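Local coordinates for protein beta-hexosaminidase (Neisseria gonorrhoeae, PDB 6JTJ) that probably cleaves terminal beta-1,4-linked N-acetylglucosamine from peptide-linked peptidoglycan fragments during cell wall recycling, at residues T57-Q62 and L330-R335. Sequence-based numbering, arbitrary orientation.
Sequences TEEEKQ and LVDELR
R335 lays its guanidinium beside the helix of 57-62, NH1 coming 4.4 Å from the backbone O of Q62, too far for a hydrogen bond. The group is held from its own helix: NE donates to D332 OD1 at 2.7 Å and NH2 to the same oxygen at 3.0 Å, a side-on salt bridge. D332 OD1 lies within 1° of the guanidinium plane, which fixes that plane's rotation; NE meets it on the anti side of the carboxylate, NH2 from above the carboxylate plane. The first torsion of R335 (chi1 71°) helps bring the guanidinium edge alongside D332 OD1. NH1 forms a salt bridge to D66.

E59 is nearly fully extended (chi1 -173°), which brings OE2 to 4.3 Å from D332 OD2. These like charges would probably repel, but R63, on helix 58-64, forms a salt bridge to D332 OD2 and a long, weak ion pair with E59 OE2, which probably offsets this. With no direct hydrogen bond and only 74 Å² buried, the surface contact between the segments is slight. Strands 47-49 and 321-323 pair in parallel and lead into helices 58-64 and 328-335, an arrangement typical of neighbouring outer helices in the TIM-type barrel of the glycosyl hydrolase family 3 N-terminal domain.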
ATOM      1  N   THR C  57      18.471  13.128 -20.368  1.00 58.22           N
ATOM      2  CA  THR C  57      19.708  13.861 -20.260  1.00 61.15           C
ATOM      3  C   THR C  57      20.780  13.062 -20.980  1.00 65.33           C
ATOM      4  O   THR C  57      20.582  11.897 -21.316  1.00 63.71           O
ATOM      5  CB  THR C  57      20.163  14.034 -18.806  1.00 63.17           C
ATOM      6  OG1 THR C  57      20.472  12.749 -18.251  1.00 61.26           O
ATOM      7  CG2 THR C  57      19.091  14.750 -17.978  1.00 64.47           C
ATOM      8  N   GLU C  58      21.921  13.702 -21.199  1.00 67.82           N
ATOM      9  CA  GLU C  58      23.038  13.066 -21.876  1.00 67.68           C
ATOM     10  C   GLU C  58      23.577  11.917 -21.042  1.00 61.10           C
ATOM     11  O   GLU C  58      23.964  10.891 -21.587  1.00 60.84           O
ATOM     12  CB  GLU C  58      24.151  14.078 -22.164  1.00 72.45           C
ATOM     13  CG  GLU C  58      24.947  13.797 -23.428  1.00 75.42           C
ATOM     14  CD  GLU C  58      24.082  13.825 -24.690  1.00 80.03           C
ATOM     15  OE1 GLU C  58      23.165  14.681 -24.798  1.00 78.97           O
ATOM     16  OE2 GLU C  58      24.311  12.979 -25.583  1.00 82.05           O
ATOM     17  N   GLU C  59      23.593  12.097 -19.726  1.00 55.29           N
ATOM     18  CA  GLU C  59      24.018  11.052 -18.809  1.00 55.98           C
ATOM     19  C   GLU C  59      23.106   9.830 -18.924  1.00 61.65           C
ATOM     20  O   GLU C  59      23.583   8.693 -18.952  1.00 58.74           O
ATOM     21  CB  GLU C  59      23.995  11.591 -17.387  1.00 58.35           C
ATOM     22  CG  GLU C  59      24.572  10.659 -16.338  1.00 62.32           C
ATOM     23  CD  GLU C  59      24.535  11.260 -14.939  1.00 68.63           C
ATOM     24  OE1 GLU C  59      24.540  12.501 -14.815  1.00 67.71           O
ATOM     25  OE2 GLU C  59      24.496  10.498 -13.952  1.00 73.40           O
ATOM     26  N   GLU C  60      21.799  10.075 -19.014  1.00 59.29           N
ATOM     27  CA  GLU C  60      20.813   9.004 -19.168  1.00 58.32           C
ATOM     28  C   GLU C  60      20.997   8.259 -20.487  1.00 59.40           C
ATOM     29  O   GLU C  60      20.952   7.024 -20.525  1.00 53.38           O
ATOM     30  CB  GLU C  60      19.379   9.550 -19.017  1.00 56.32           C
ATOM     31  CG  GLU C  60      18.998   9.814 -17.555  1.00 56.17           C
ATOM     32  CD  GLU C  60      17.737  10.650 -17.373  1.00 54.26           C
ATOM     33  OE1 GLU C  60      17.299  11.277 -18.355  1.00 52.55           O
ATOM     34  OE2 GLU C  60      17.206  10.705 -16.238  1.00 53.38           O
ATOM     35  N   LYS C  61      21.231   9.006 -21.561  1.00 63.18           N
ATOM     36  CA  LYS C  61      21.505   8.401 -22.871  1.00 64.01           C
ATOM     37  C   LYS C  61      22.665   7.420 -22.792  1.00 59.75           C
ATOM     38  O   LYS C  61      22.582   6.306 -23.305  1.00 60.71           O
ATOM     39  CB  LYS C  61      21.799   9.468 -23.921  1.00 64.30           C
ATOM     40  CG  LYS C  61      20.578  10.274 -24.308  1.00 68.54           C
ATOM     41  CD  LYS C  61      20.898  11.340 -25.338  1.00 72.62           C
ATOM     42  CE  LYS C  61      19.662  12.169 -25.640  1.00 75.90           C
ATOM     43  NZ  LYS C  61      19.930  13.257 -26.614  1.00 79.09           N
ATOM     44  N   GLN C  62      23.738   7.832 -22.134  1.00 59.43           N
ATOM     45  CA  GLN C  62      24.897   6.968 -21.997  1.00 62.65           C
ATOM     46  C   GLN C  62      24.555   5.760 -21.155  1.00 57.12           C
ATOM     47  O   GLN C  62      24.929   4.644 -21.497  1.00 58.11           O
ATOM     48  CB  GLN C  62      26.089   7.728 -21.405  1.00 69.80           C
ATOM     49  CG  GLN C  62      26.738   8.662 -22.407  1.00 76.19           C
ATOM     50  CD  GLN C  62      27.543   9.763 -21.751  1.00 83.19           C
ATOM     51  OE1 GLN C  62      27.180  10.960 -21.764  1.00 83.57           O
ATOM     52  NE2 GLN C  62      28.653   9.359 -21.167  1.00 83.49           N
ATOM     53  N   LEU C 330      22.449   3.414  -8.311  1.00 47.57           N
ATOM     54  CA  LEU C 330      22.538   1.973  -8.131  1.00 43.68           C
ATOM     55  C   LEU C 330      22.586   1.254  -9.475  1.00 40.70           C
ATOM     56  O   LEU C 330      23.199   0.193  -9.590  1.00 41.60           O
ATOM     57  CB  LEU C 330      21.387   1.456  -7.274  1.00 45.85           C
ATOM     58  CG  LEU C 330      21.400   1.903  -5.810  1.00 50.08           C
ATOM     59  CD1 LEU C 330      20.223   1.307  -5.056  1.00 50.04           C
ATOM     60  CD2 LEU C 330      22.699   1.514  -5.112  1.00 52.74           C
ATOM     61  N   VAL C 331      21.956   1.827 -10.491  1.00 38.88           N
ATOM     62  CA  VAL C 331      22.041   1.262 -11.832  1.00 39.92           C
ATOM     63  C   VAL C 331      23.478   1.414 -12.336  1.00 41.68           C
ATOM     64  O   VAL C 331      24.041   0.489 -12.925  1.00 37.91           O
ATOM     65  CB  VAL C 331      21.056   1.933 -12.811  1.00 42.16           C
ATOM     66  CG1 VAL C 331      21.258   1.397 -14.218  1.00 43.74           C
ATOM     67  CG2 VAL C 331      19.609   1.713 -12.384  1.00 42.95           C
ATOM     68  N   ASP C 332      24.077   2.586 -12.090  1.00 42.14           N
ATOM     69  CA  ASP C 332      25.475   2.822 -12.476  1.00 41.23           C
ATOM     70  C   ASP C 332      26.415   1.878 -11.784  1.00 40.35           C
ATOM     71  O   ASP C 332      27.297   1.282 -12.421  1.00 41.31           O
ATOM     72  CB  ASP C 332      25.872   4.263 -12.208  1.00 41.84           C
ATOM     73  CG  ASP C 332      25.284   5.202 -13.216  1.00 44.03           C
ATOM     74  OD1 ASP C 332      24.909   4.727 -14.317  1.00 45.09           O
ATOM     75  OD2 ASP C 332      25.173   6.409 -12.923  1.00 47.84           O
ATOM     76  N   GLU C 333      26.194   1.696 -10.491  1.00 41.30           N
ATOM     77  CA  GLU C 333      26.970   0.743  -9.720  1.00 43.92           C
ATOM     78  C   GLU C 333      26.802  -0.682 -10.256  1.00 44.63           C
ATOM     79  O   GLU C 333      27.772  -1.407 -10.426  1.00 45.24           O
ATOM     80  CB  GLU C 333      26.550   0.816  -8.251  1.00 47.51           C
ATOM     81  CG  GLU C 333      27.423   0.004  -7.314  1.00 51.50           C
ATOM     82  CD  GLU C 333      26.966   0.075  -5.871  1.00 54.16           C
ATOM     83  OE1 GLU C 333      26.386   1.115  -5.469  1.00 61.10           O
ATOM     84  OE2 GLU C 333      27.209  -0.905  -5.135  1.00 54.17           O
ATOM     85  N   LEU C 334      25.561  -1.087 -10.501  1.00 44.95           N
ATOM     86  CA  LEU C 334      25.289  -2.448 -10.955  1.00 40.52           C
ATOM     87  C   LEU C 334      25.923  -2.731 -12.313  1.00 40.96           C
ATOM     88  O   LEU C 334      26.526  -3.783 -12.504  1.00 38.85           O
ATOM     89  CB  LEU C 334      23.777  -2.694 -11.027  1.00 41.36           C
ATOM     90  CG  LEU C 334      23.311  -4.030 -11.603  1.00 39.77           C
ATOM     91  CD1 LEU C 334      23.816  -5.202 -10.775  1.00 39.85           C
ATOM     92  CD2 LEU C 334      21.794  -4.043 -11.698  1.00 40.76           C
ATOM     93  N   ARG C 335      25.770  -1.799 -13.250  1.00 42.86           N
ATOM     94  CA  ARG C 335      26.221  -2.041 -14.625  1.00 46.12           C
ATOM     95  C   ARG C 335      27.744  -2.041 -14.795  1.00 48.68           C
ATOM     96  O   ARG C 335      28.262  -2.646 -15.725  1.00 50.07           O
ATOM     97  CB  ARG C 335      25.586  -1.046 -15.588  1.00 44.16           C
ATOM     98  CG  ARG C 335      26.089   0.372 -15.483  1.00 45.39           C
ATOM     99  CD  ARG C 335      25.096   1.301 -16.140  1.00 45.25           C
ATOM    100  NE  ARG C 335      25.493   2.701 -16.067  1.00 49.69           N
ATOM    101  CZ  ARG C 335      26.265   3.325 -16.950  1.00 52.56           C
ATOM    102  NH1 ARG C 335      26.752   2.689 -18.005  1.00 53.44           N
ATOM    103  NH2 ARG C 335      26.547   4.608 -16.772  1.00 53.40           N
TER